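Local coordinates for protein L-ribulose 3-epimerase (Mesorhizobium loti, PDB 3VYL) that interconverts L-ribulose and L-xylulose by epimerizing ketoses at C3, probably accepts D-psicose and D-tagatose less efficiently, and binds manganese in a TIM barrel, at residues F9-A13 with S242-V248; L24-R28 with R53-L59; L88-I92 with V133-A137; S108-Q114 with R151-L157; F226-T230 with A284-A288. All coordinates share one frame. Numbering follows the deposited sequence.

Contact 1 (F9-A13 with S242-V248); sequences FVWSA and SFSSEIV
The loop after strand 4-7 lies against that after strand 238-240, with V10 CA 5.6 Å from F243 CA, S12 CA 5.8 Å from I247 CA and A13 CA 5.2 Å from V248 CA. F9-W11 and S245-I247 take helical backbone angles; bonds from I247 N (2.8 Å) and V248 N (3.0 Å) to S244 O close the latter.

Van der Waals packing dominates. F9 (chi1 m) sets CB 3.4 Å from F243 CE1 and 3.8 Å from V248 CG1. I247 (mt), with the largest area buried here, places CG2 3.6 Å from S12 CA. Methyl groups rest against backbone carbonyl oxygens: I247 CD1 3.7 Å from V10 O, A13 CB 3.3 Å from I247 O and V10 CG2 3.4 Å from S242 O.

The polar links run through water. One water donates to F9 O (2.5 Å) and accepts from S244 N (2.9 Å); another accepts from A13 N (2.8 Å) and donates to I247 O (3.0 Å).

F9 and F243 meet the ring of H7, and the F243 side chain lies about 6 Å from the manganese. The first and last strands' loops meet where the TIM barrel closes, at the C-terminal, metal-binding strand ends.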
# COMPACT_ATOMS: atom_id res chain seq x y z
N PHE A 9 5.34 17.04 25.05
CA PHE A 9 6.76 16.84 24.83
C PHE A 9 7.22 17.09 23.41
O PHE A 9 8.41 17.03 23.14
CB PHE A 9 7.21 15.46 25.31
CG PHE A 9 7.13 15.25 26.80
CD1 PHE A 9 6.82 16.31 27.66
CD2 PHE A 9 7.39 14.01 27.35
CE1 PHE A 9 6.75 16.11 29.03
CE2 PHE A 9 7.33 13.81 28.72
CZ PHE A 9 7.00 14.86 29.56
N VAL A 10 6.29 17.37 22.50
CA VAL A 10 6.64 17.89 21.17
C VAL A 10 7.19 19.30 21.36
O VAL A 10 8.04 19.76 20.60
CB VAL A 10 5.41 17.96 20.22
CG1 VAL A 10 5.76 18.68 18.92
CG2 VAL A 10 4.86 16.57 19.93
N TRP A 11 6.69 19.99 22.38
CA TRP A 11 7.05 21.39 22.63
C TRP A 11 8.13 21.56 23.68
O TRP A 11 9.18 22.15 23.41
CB TRP A 11 5.81 22.18 23.03
CG TRP A 11 4.66 22.16 22.04
CD1 TRP A 11 3.37 21.69 22.27
CD2 TRP A 11 4.64 22.67 20.67
NE1 TRP A 11 2.59 21.87 21.16
CE2 TRP A 11 3.29 22.45 20.17
CE3 TRP A 11 5.58 23.26 19.83
CZ2 TRP A 11 2.91 22.81 18.89
CZ3 TRP A 11 5.18 23.62 18.54
CH2 TRP A 11 3.88 23.41 18.09
N SER A 12 7.87 21.05 24.90
CA SER A 12 8.79 21.18 26.03
C SER A 12 8.58 20.07 27.06
O SER A 12 7.47 19.56 27.22
CB SER A 12 8.61 22.54 26.72
OG SER A 12 9.18 22.53 28.02
N ALA A 13 9.64 19.71 27.77
CA ALA A 13 9.57 18.69 28.82
C ALA A 13 9.59 19.35 30.19
O ALA A 13 9.55 18.68 31.22
CB ALA A 13 10.72 17.70 28.70
N SER A 242 5.42 12.78 18.63
CA SER A 242 6.74 12.75 18.03
C SER A 242 7.73 13.37 19.00
O SER A 242 7.45 14.38 19.56
CB SER A 242 6.71 13.54 16.74
OG SER A 242 7.89 13.45 16.03
N PHE A 243 8.90 12.79 19.19
CA PHE A 243 9.81 13.34 20.18
C PHE A 243 11.19 13.68 19.63
O PHE A 243 11.60 13.15 18.57
CB PHE A 243 9.89 12.42 21.41
CG PHE A 243 8.55 12.14 22.07
CD1 PHE A 243 7.72 13.18 22.48
CD2 PHE A 243 8.13 10.82 22.29
CE1 PHE A 243 6.49 12.92 23.09
CE2 PHE A 243 6.91 10.56 22.90
CZ PHE A 243 6.09 11.61 23.30
N SER A 244 11.88 14.58 20.34
CA SER A 244 13.24 15.02 20.01
C SER A 244 14.14 14.94 21.23
O SER A 244 13.80 15.45 22.31
CB SER A 244 13.24 16.46 19.49
OG SER A 244 14.50 17.10 19.67
N SER A 245 15.31 14.32 21.03
CA SER A 245 16.39 14.23 22.02
C SER A 245 16.66 15.59 22.66
O SER A 245 16.88 15.69 23.87
CB SER A 245 17.67 13.73 21.33
OG SER A 245 18.57 13.13 22.24
N GLU A 246 16.59 16.62 21.85
CA GLU A 246 16.80 17.98 22.26
C GLU A 246 15.80 18.47 23.26
O GLU A 246 16.11 19.30 24.07
CB GLU A 246 16.78 18.87 21.04
CG GLU A 246 17.92 18.60 20.08
CD GLU A 246 19.27 18.65 20.72
OE1 GLU A 246 20.28 18.63 20.02
OE2 GLU A 246 19.32 18.68 21.95
N ILE A 247 14.56 18.04 23.14
CA ILE A 247 13.53 18.51 24.03
C ILE A 247 13.15 17.63 25.23
O ILE A 247 12.92 18.12 26.31
CB ILE A 247 12.29 18.84 23.23
CG1 ILE A 247 12.62 19.94 22.26
CG2 ILE A 247 11.17 19.27 24.13
CD1 ILE A 247 11.68 20.01 21.09
N VAL A 248 13.07 16.33 25.04
CA VAL A 248 12.68 15.49 26.15
C VAL A 248 13.77 15.28 27.18
O VAL A 248 14.91 15.57 26.94
CB VAL A 248 12.02 14.17 25.72
CG1 VAL A 248 10.82 14.45 24.87
CG2 VAL A 248 12.98 13.26 25.00
O HOH W 1 9.96 16.48 21.29
O HOH W 2 12.14 20.88 27.17

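Contact 2 (L24-R28 with R53-L59); sequences LANTR and RIADLGL
L24, on helix 17-30, buries the largest area in this contact and points its CB toward helix 47-57. The axes of the two short helical segments run nearly parallel and pass 10.9 Å apart with a signed crossing angle of -20°; L24 CA is 7.3 Å from I54 CA, and R28 CA 7.6 Å from L57 CA. With chi1 m and chi2 near 26°, L24 brings CD2 to 4.2 Å from I54 CG1 and 4.3 Å from R53 CB, CB to 4.1 Å from L57 CD2, and CG to 4.2 Å from L59 CD2. R53 forms a salt bridge with E21, one turn earlier on the helix of L24.

These are successive helices on the outside of the TIM barrel, packed side by side over strand 34-37, whose F37 touches both L24 and I54.

R28, one turn beyond L24, is folded with chi1 to chi3 all m, so that its CD lies 3.4 Å from L57 O and 3.6 Å from L59 CD1, and its CG 3.9 Å from L57 CG. L57 O sits over one face of the guanidinium. Helix 47-57 ends here in a Schellman motif: G58, at phi 89° and psi 22°, turns the chain, and L59 N bonds back to I54 O at 3.1 Å. The turn directs L59 (chi1 m) toward helix 17-30, where its CD2 approaches T27 CG2 at 4.3 Å.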
# COMPACT_ATOMS: atom_id res chain seq x y z
N LEU A 24 1.02 25.49 25.65
CA LEU A 24 -0.37 25.82 25.35
C LEU A 24 -0.54 26.75 24.14
O LEU A 24 -1.32 26.46 23.25
CB LEU A 24 -1.04 26.42 26.59
CG LEU A 24 -1.68 25.47 27.62
CD1 LEU A 24 -1.06 24.07 27.64
CD2 LEU A 24 -1.67 26.09 29.02
N ALA A 25 0.18 27.86 24.11
CA ALA A 25 0.05 28.81 23.00
C ALA A 25 0.52 28.20 21.67
O ALA A 25 -0.02 28.52 20.60
CB ALA A 25 0.81 30.10 23.30
N ASN A 26 1.53 27.34 21.75
CA ASN A 26 2.02 26.64 20.58
C ASN A 26 0.99 25.64 20.08
O ASN A 26 0.69 25.61 18.88
CB ASN A 26 3.37 25.97 20.85
CG ASN A 26 4.51 26.98 20.91
OD1 ASN A 26 4.29 28.17 21.10
ND2 ASN A 26 5.74 26.50 20.73
N THR A 27 0.41 24.86 20.99
CA THR A 27 -0.70 23.97 20.69
C THR A 27 -1.80 24.67 19.88
O THR A 27 -2.22 24.18 18.83
CB THR A 27 -1.31 23.39 21.98
OG1 THR A 27 -0.30 22.69 22.71
CG2 THR A 27 -2.44 22.44 21.66
N ARG A 28 -2.27 25.82 20.37
CA ARG A 28 -3.31 26.58 19.68
C ARG A 28 -2.89 27.13 18.32
O ARG A 28 -3.66 27.05 17.36
CB ARG A 28 -3.83 27.71 20.57
CG ARG A 28 -4.86 27.29 21.61
CD ARG A 28 -6.28 27.22 21.04
NE ARG A 28 -6.76 28.51 20.52
CZ ARG A 28 -7.98 28.72 20.04
NH1 ARG A 28 -8.88 27.74 20.01
NH2 ARG A 28 -8.31 29.93 19.59
N ARG A 53 -6.11 28.04 32.66
CA ARG A 53 -5.47 28.52 31.44
C ARG A 53 -5.77 27.59 30.27
O ARG A 53 -5.91 28.05 29.13
CB ARG A 53 -3.96 28.68 31.65
CG ARG A 53 -3.51 30.14 31.54
CD ARG A 53 -4.01 30.79 30.25
NE ARG A 53 -2.97 30.92 29.21
CZ ARG A 53 -1.67 31.14 29.43
NH1 ARG A 53 -1.20 31.27 30.67
NH2 ARG A 53 -0.84 31.23 28.38
N ILE A 54 -5.88 26.29 30.56
CA ILE A 54 -6.30 25.30 29.57
C ILE A 54 -7.73 25.57 29.08
O ILE A 54 -7.97 25.66 27.87
CB ILE A 54 -6.16 23.85 30.11
CG1 ILE A 54 -4.69 23.47 30.24
CG2 ILE A 54 -6.84 22.86 29.18
CD1 ILE A 54 -4.45 22.24 31.10
N ALA A 55 -8.67 25.73 30.02
CA ALA A 55 -10.07 26.01 29.67
C ALA A 55 -10.26 27.34 28.93
O ALA A 55 -11.05 27.41 27.99
CB ALA A 55 -10.97 25.94 30.90
N ASP A 56 -9.52 28.38 29.33
CA ASP A 56 -9.58 29.68 28.66
C ASP A 56 -9.17 29.61 27.19
O ASP A 56 -9.75 30.31 26.34
CB ASP A 56 -8.74 30.74 29.40
CG ASP A 56 -9.59 31.69 30.24
OD1 ASP A 56 -10.31 31.23 31.16
OD2 ASP A 56 -9.53 32.92 29.98
N LEU A 57 -8.17 28.77 26.89
CA LEU A 57 -7.72 28.55 25.51
C LEU A 57 -8.69 27.67 24.71
O LEU A 57 -8.66 27.68 23.48
CB LEU A 57 -6.32 27.93 25.48
CG LEU A 57 -5.05 28.75 25.21
CD1 LEU A 57 -5.36 30.09 24.54
CD2 LEU A 57 -4.24 28.95 26.47
N GLY A 58 -9.55 26.93 25.41
CA GLY A 58 -10.53 26.06 24.75
C GLY A 58 -9.96 24.68 24.50
O GLY A 58 -10.43 23.95 23.64
N LEU A 59 -8.94 24.32 25.26
CA LEU A 59 -8.28 23.05 25.11
C LEU A 59 -8.87 22.06 26.09
O LEU A 59 -9.35 22.44 27.15
CB LEU A 59 -6.78 23.23 25.35
CG LEU A 59 -5.77 23.58 24.25
CD1 LEU A 59 -6.37 24.22 23.01
CD2 LEU A 59 -4.64 24.44 24.80

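Contact 3 (L88-I92 with V133-A137); sequences LNQTI and VAETA
This is a helix-helix packing contact in the outer layer of the TIM barrel, joining helix 78-98 to helix 120-139, the next helix along the chain. The short segments run nearly parallel, with axes 10.1 Å apart at closest approach and a signed crossing angle of -16°. N89 CA lies 7.1 Å from V133 CA, and one turn later the CA atoms of I92 and A137 come to 6.2 Å.

I92 is the principal apolar link. In its mt rotamer it extends CD1 to 3.8 Å from V133 CG1, 3.7 Å from A137 CB and 4.1 Å from T136 CG2. V133 (chi1 t) also places CG1 3.8 Å from L88 CB. Toward the more exposed margin, N89 OD1 is 3.5 Å from T136 CG2, a packing contact.

Beneath the helices lie the barrel strands: T91 rests on I63 and I65 of strand 60-66, whereas A134 and A137 pack on L144 of strand 143-147.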
# COMPACT_ATOMS: atom_id res chain seq x y z
N LEU A 88 -0.44 5.82 40.38
CA LEU A 88 -1.72 5.80 39.67
C LEU A 88 -2.75 6.74 40.31
O LEU A 88 -3.34 7.59 39.61
CB LEU A 88 -2.26 4.37 39.59
CG LEU A 88 -2.10 3.55 38.31
CD1 LEU A 88 -0.93 3.98 37.44
CD2 LEU A 88 -1.99 2.07 38.66
N ASN A 89 -2.96 6.59 41.62
CA ASN A 89 -3.92 7.40 42.38
C ASN A 89 -3.62 8.89 42.29
O ASN A 89 -4.54 9.71 42.19
CB ASN A 89 -3.97 6.96 43.84
CG ASN A 89 -4.70 5.65 44.05
OD1 ASN A 89 -5.70 5.36 43.39
ND2 ASN A 89 -4.21 4.85 44.99
N GLN A 90 -2.34 9.23 42.31
CA GLN A 90 -1.92 10.62 42.23
C GLN A 90 -2.20 11.19 40.84
O GLN A 90 -2.73 12.29 40.70
CB GLN A 90 -0.45 10.75 42.59
CG GLN A 90 -0.06 12.09 43.19
CD GLN A 90 1.36 12.11 43.74
OE1 GLN A 90 1.93 11.06 44.05
NE2 GLN A 90 1.94 13.30 43.85
N THR A 91 -1.87 10.41 39.81
CA THR A 91 -2.10 10.80 38.41
C THR A 91 -3.58 11.06 38.11
O THR A 91 -3.92 11.96 37.34
CB THR A 91 -1.55 9.72 37.44
OG1 THR A 91 -0.21 9.38 37.82
CG2 THR A 91 -1.55 10.23 35.99
N ILE A 92 -4.44 10.25 38.72
CA ILE A 92 -5.89 10.42 38.60
C ILE A 92 -6.31 11.79 39.15
O ILE A 92 -6.89 12.61 38.42
CB ILE A 92 -6.65 9.28 39.29
CG1 ILE A 92 -6.43 7.97 38.54
CG2 ILE A 92 -8.13 9.62 39.38
CD1 ILE A 92 -7.00 6.75 39.21
N VAL A 133 -8.09 0.34 40.80
CA VAL A 133 -7.71 1.71 40.51
C VAL A 133 -8.71 2.35 39.55
O VAL A 133 -8.86 3.59 39.52
CB VAL A 133 -6.27 1.77 39.96
CG1 VAL A 133 -5.83 3.21 39.73
CG2 VAL A 133 -5.31 1.06 40.90
N ALA A 134 -9.39 1.51 38.78
CA ALA A 134 -10.46 1.95 37.87
C ALA A 134 -11.66 2.51 38.63
O ALA A 134 -12.28 3.49 38.18
CB ALA A 134 -10.88 0.81 36.96
N GLU A 135 -11.99 1.89 39.76
CA GLU A 135 -13.05 2.42 40.63
C GLU A 135 -12.69 3.81 41.14
O GLU A 135 -13.53 4.72 41.10
CB GLU A 135 -13.36 1.47 41.79
CG GLU A 135 -13.92 0.10 41.38
CD GLU A 135 -15.01 0.19 40.32
OE1 GLU A 135 -15.95 1.02 40.46
OE2 GLU A 135 -14.93 -0.59 39.34
N THR A 136 -11.45 3.98 41.60
CA THR A 136 -10.96 5.28 42.05
C THR A 136 -11.10 6.28 40.91
O THR A 136 -11.55 7.41 41.12
CB THR A 136 -9.47 5.23 42.46
OG1 THR A 136 -9.31 4.39 43.60
CG2 THR A 136 -8.95 6.63 42.78
N ALA A 137 -10.73 5.84 39.71
CA ALA A 137 -10.79 6.69 38.53
C ALA A 137 -12.24 7.09 38.19
O ALA A 137 -12.51 8.26 37.89
CB ALA A 137 -10.12 5.99 37.35

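Contact 4 (S108-Q114 with R151-L157); sequences SAGHGLQ and RFESNLL
H111 NE2 donates to E153 OE1 at 2.6 Å, and G112 N to E153 O, also at 2.6 Å; both bonds join the irregular loops that follow strands 102-104 and 143-147 of the TIM barrel. H111 is extended (chi1 t), as is E153 beyond CB (chi1 m, chi2 t), so the carboxylate meets the imidazole edge. The side chain of E153 lies about 7 Å from the manganese, at the border of the metal site. G112 CA is only 4.1 Å from E153 CA, and the glycine adopts phi 149° and psi 173°, angles at which a CB would strike the preceding carbonyl oxygen.

Two waters extend the polar network. One donates to G112 O (2.8 Å) and R151 O (2.7 Å) and accepts from Q114 N (3.2 Å). The other links S108 OG (2.7 Å), S154 OG (3.1 Å) and L157 N (3.0 Å).

Farther out, A109 CB packs 4.1 Å from L156 CD2, and Q114 CG lies 3.5 Å from N155 CG. F152 carries the contact to the subunit interface, stacking on F152 of the second subunit; within its own chain, its CD1 touches L113 CD1 at 4.5 Å.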
# COMPACT_ATOMS: atom_id res chain seq x y z
N SER A 108 -0.07 -0.65 32.89
CA SER A 108 -0.24 -2.06 33.24
C SER A 108 1.00 -2.77 33.76
O SER A 108 0.91 -3.89 34.26
CB SER A 108 -0.74 -2.82 32.02
OG SER A 108 -0.17 -2.28 30.84
N ALA A 109 2.16 -2.14 33.60
CA ALA A 109 3.44 -2.76 33.92
C ALA A 109 4.53 -1.72 33.72
O ALA A 109 4.25 -0.60 33.25
CB ALA A 109 3.68 -3.95 33.01
N GLY A 110 5.77 -2.05 34.08
CA GLY A 110 6.85 -1.07 33.94
C GLY A 110 7.10 -0.68 32.49
O GLY A 110 7.10 -1.53 31.62
N HIS A 111 7.28 0.62 32.25
CA HIS A 111 7.74 1.15 30.95
C HIS A 111 9.22 0.90 30.74
O HIS A 111 10.07 1.50 31.41
CB HIS A 111 7.46 2.65 30.85
CG HIS A 111 7.73 3.25 29.48
ND1 HIS A 111 7.87 4.58 29.27
CD2 HIS A 111 7.89 2.64 28.23
CE1 HIS A 111 8.08 4.81 27.96
NE2 HIS A 111 8.10 3.63 27.33
N GLY A 112 9.55 0.02 29.82
CA GLY A 112 10.95 -0.27 29.54
C GLY A 112 11.17 -1.69 29.08
O GLY A 112 10.24 -2.49 29.07
N LEU A 113 12.41 -1.99 28.68
CA LEU A 113 12.79 -3.34 28.31
C LEU A 113 12.93 -4.18 29.57
O LEU A 113 13.70 -3.84 30.46
CB LEU A 113 14.08 -3.36 27.49
CG LEU A 113 14.61 -4.75 27.07
CD1 LEU A 113 13.57 -5.60 26.35
CD2 LEU A 113 15.84 -4.61 26.19
N GLN A 114 12.17 -5.27 29.62
CA GLN A 114 12.16 -6.14 30.79
C GLN A 114 13.17 -7.25 30.66
O GLN A 114 13.42 -7.74 29.56
CB GLN A 114 10.76 -6.73 31.02
CG GLN A 114 9.67 -5.70 31.23
CD GLN A 114 10.04 -4.63 32.23
OE1 GLN A 114 9.75 -3.45 32.01
NE2 GLN A 114 10.68 -5.01 33.33
N ARG A 151 7.27 -4.64 22.11
CA ARG A 151 8.02 -5.56 22.95
C ARG A 151 9.13 -4.93 23.80
O ARG A 151 9.38 -5.39 24.91
CB ARG A 151 8.62 -6.66 22.10
CG ARG A 151 9.48 -6.16 20.96
CD ARG A 151 9.63 -7.23 19.90
NE ARG A 151 8.34 -7.57 19.29
CZ ARG A 151 8.20 -8.49 18.34
NH1 ARG A 151 9.26 -9.17 17.90
NH2 ARG A 151 7.00 -8.73 17.84
N PHE A 152 9.78 -3.90 23.26
CA PHE A 152 10.90 -3.23 23.92
C PHE A 152 10.50 -2.22 24.99
O PHE A 152 11.35 -1.74 25.74
CB PHE A 152 11.82 -2.54 22.90
CG PHE A 152 12.32 -3.46 21.81
CD1 PHE A 152 13.37 -4.35 22.05
CD2 PHE A 152 11.76 -3.42 20.54
CE1 PHE A 152 13.84 -5.19 21.06
CE2 PHE A 152 12.22 -4.26 19.54
CZ PHE A 152 13.26 -5.15 19.80
N GLU A 153 9.22 -1.91 25.09
CA GLU A 153 8.76 -0.99 26.09
C GLU A 153 7.90 -1.58 27.22
O GLU A 153 7.75 -0.98 28.25
CB GLU A 153 8.12 0.18 25.41
CG GLU A 153 9.03 0.81 24.38
CD GLU A 153 8.66 2.22 24.06
OE1 GLU A 153 8.08 2.85 24.89
OE2 GLU A 153 8.93 2.70 22.98
N SER A 154 7.35 -2.75 27.01
CA SER A 154 6.71 -3.50 28.05
C SER A 154 6.75 -4.93 27.64
O SER A 154 6.89 -5.23 26.50
CB SER A 154 5.27 -3.08 28.21
OG SER A 154 4.66 -3.79 29.25
N ASN A 155 6.60 -5.84 28.58
CA ASN A 155 6.54 -7.21 28.21
C ASN A 155 5.19 -7.82 28.32
O ASN A 155 5.03 -8.98 28.15
CB ASN A 155 7.58 -8.03 28.93
CG ASN A 155 7.31 -8.16 30.38
OD1 ASN A 155 6.55 -7.45 30.93
ND2 ASN A 155 7.97 -9.07 31.00
N LEU A 156 4.20 -7.02 28.61
CA LEU A 156 2.91 -7.57 28.87
C LEU A 156 1.89 -7.35 27.78
O LEU A 156 1.48 -8.26 27.16
CB LEU A 156 2.37 -7.03 30.18
CG LEU A 156 1.32 -7.77 30.99
CD1 LEU A 156 1.78 -9.14 31.36
CD2 LEU A 156 1.05 -6.98 32.24
N LEU A 157 1.49 -6.12 27.58
CA LEU A 157 0.50 -5.85 26.56
C LEU A 157 1.07 -5.21 25.35
O LEU A 157 1.25 -4.03 25.32
CB LEU A 157 -0.57 -4.96 27.13
CG LEU A 157 -1.16 -5.25 28.48
CD1 LEU A 157 -2.15 -4.19 28.80
CD2 LEU A 157 -1.85 -6.57 28.51
O HOH W 3 1.59 -3.75 29.47
O HOH W 4 9.89 -4.79 27.50

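Contact 5 (F226-T230 with A284-A288); sequences FDALT and ARRKA
A284 drives its CB into the surface of helix 222-231, where it lies 3.8 Å from F226 CB, 3.5 Å from D227 OD2 and 3.6 Å from T230 OG1. The small side chain permits a close approach: D227 CA and A284 CA are 5.3 Å apart, and the axes of the two short segments pass at 9.5 Å with a signed crossing angle of -62°. One turn farther along both helices, T230 CG2 meets A288 CB at 3.9 Å. T230 (chi1 m) turns its hydroxyl back to its own helix, donating to F226 O at 2.7 Å.

Here the long C-terminal helix 266-292 crosses steeply over helix 222-231, which connects the last two strands of the TIM barrel. F226 (chi1 m) leads its ring away from A284 to pack on F276 and L281 of the same long helix.

A salt bridge lies beside A284: K287 NZ donates to D227 OD1 at 3.0 Å. D227 OD2 accepts from a water at 2.9 Å, and that water also donates to A284 O at 2.7 Å. K287 lies at the subunit interface as well, with a long, weak ion pair to D190 of the fourth subunit and packing against G216 of the third.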
# COMPACT_ATOMS: atom_id res chain seq x y z
N PHE A 226 -7.04 5.52 9.16
CA PHE A 226 -8.18 6.43 9.19
C PHE A 226 -9.46 5.74 8.71
O PHE A 226 -10.55 5.97 9.26
CB PHE A 226 -7.89 7.71 8.40
CG PHE A 226 -6.70 8.49 8.92
CD1 PHE A 226 -6.49 8.64 10.29
CD2 PHE A 226 -5.82 9.12 8.05
CE1 PHE A 226 -5.40 9.37 10.77
CE2 PHE A 226 -4.75 9.86 8.51
CZ PHE A 226 -4.53 9.99 9.88
N ASP A 227 -9.31 4.86 7.70
CA ASP A 227 -10.39 4.00 7.21
C ASP A 227 -10.93 3.05 8.28
O ASP A 227 -12.14 2.86 8.37
CB ASP A 227 -9.93 3.16 6.01
CG ASP A 227 -9.86 3.94 4.73
OD1 ASP A 227 -9.43 3.34 3.73
OD2 ASP A 227 -10.21 5.13 4.68
N ALA A 228 -10.04 2.45 9.06
CA ALA A 228 -10.46 1.54 10.14
C ALA A 228 -11.22 2.28 11.26
O ALA A 228 -12.31 1.86 11.64
CB ALA A 228 -9.29 0.76 10.69
N LEU A 229 -10.64 3.38 11.77
CA LEU A 229 -11.32 4.23 12.77
C LEU A 229 -12.69 4.64 12.27
O LEU A 229 -13.67 4.59 13.03
CB LEU A 229 -10.50 5.49 13.10
CG LEU A 229 -9.14 5.27 13.74
CD1 LEU A 229 -8.35 6.55 13.83
CD2 LEU A 229 -9.26 4.62 15.11
N THR A 230 -12.76 5.04 11.00
CA THR A 230 -14.01 5.47 10.39
C THR A 230 -14.99 4.29 10.22
O THR A 230 -16.19 4.45 10.42
CB THR A 230 -13.77 6.14 9.03
OG1 THR A 230 -12.88 7.26 9.21
CG2 THR A 230 -15.08 6.60 8.38
N ALA A 284 -11.11 9.91 4.54
CA ALA A 284 -11.70 8.65 4.96
C ALA A 284 -13.22 8.78 5.16
O ALA A 284 -13.94 7.78 5.05
CB ALA A 284 -11.03 8.13 6.22
N ARG A 285 -13.70 9.99 5.43
CA ARG A 285 -15.12 10.25 5.67
C ARG A 285 -15.83 10.27 4.33
O ARG A 285 -16.79 9.54 4.12
CB ARG A 285 -15.32 11.58 6.41
CG ARG A 285 -16.61 11.72 7.21
CD ARG A 285 -16.55 10.94 8.52
NE ARG A 285 -15.45 11.36 9.39
CZ ARG A 285 -15.60 11.99 10.56
NH1 ARG A 285 -16.81 12.27 11.04
NH2 ARG A 285 -14.53 12.34 11.27
N ARG A 286 -15.32 11.11 3.43
CA ARG A 286 -15.68 11.11 2.02
C ARG A 286 -15.79 9.70 1.42
O ARG A 286 -16.80 9.39 0.78
CB ARG A 286 -14.61 11.88 1.25
CG ARG A 286 -15.03 13.22 0.68
CD ARG A 286 -15.00 14.34 1.70
NE ARG A 286 -16.02 15.32 1.34
CZ ARG A 286 -15.78 16.52 0.83
NH1 ARG A 286 -14.54 16.93 0.65
NH2 ARG A 286 -16.78 17.32 0.52
N LYS A 287 -14.79 8.85 1.63
CA LYS A 287 -14.75 7.57 0.92
C LYS A 287 -15.69 6.50 1.47
O LYS A 287 -16.32 5.78 0.69
CB LYS A 287 -13.32 7.04 0.76
CG LYS A 287 -12.96 5.82 1.60
CD LYS A 287 -11.93 4.94 0.91
CE LYS A 287 -10.56 5.61 0.81
NZ LYS A 287 -9.41 4.70 1.08
N ALA A 288 -15.82 6.42 2.79
CA ALA A 288 -16.71 5.44 3.42
C ALA A 288 -18.18 5.69 3.06
O ALA A 288 -19.01 4.78 3.11
CB ALA A 288 -16.52 5.43 4.92
O HOH W 5 -13.09 5.24 4.71

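The barrel's closed topology relates these contacts. Contact 1 joins the loops after the first and last strands, so contacts 2, 3 and 4 are nested within the chain it spans, whereas contact 5 crosses it. Contacts 1 and 4 border the manganese site formed by E147, D180, H206 and E241; the nearest atoms of the two contacts are about 8 Å apart. Contacts 1 and 2 touch through W11, whose CE3 lies 3.4 Å from N26 ND2, connecting the loop at the metal-binding end to the outer helices. Contacts 3 and 4 interleave along the chain, with centres about 20 Å apart. Contact 5 lies about 34 Å from contact 3, centre to centre, across the chain's middle.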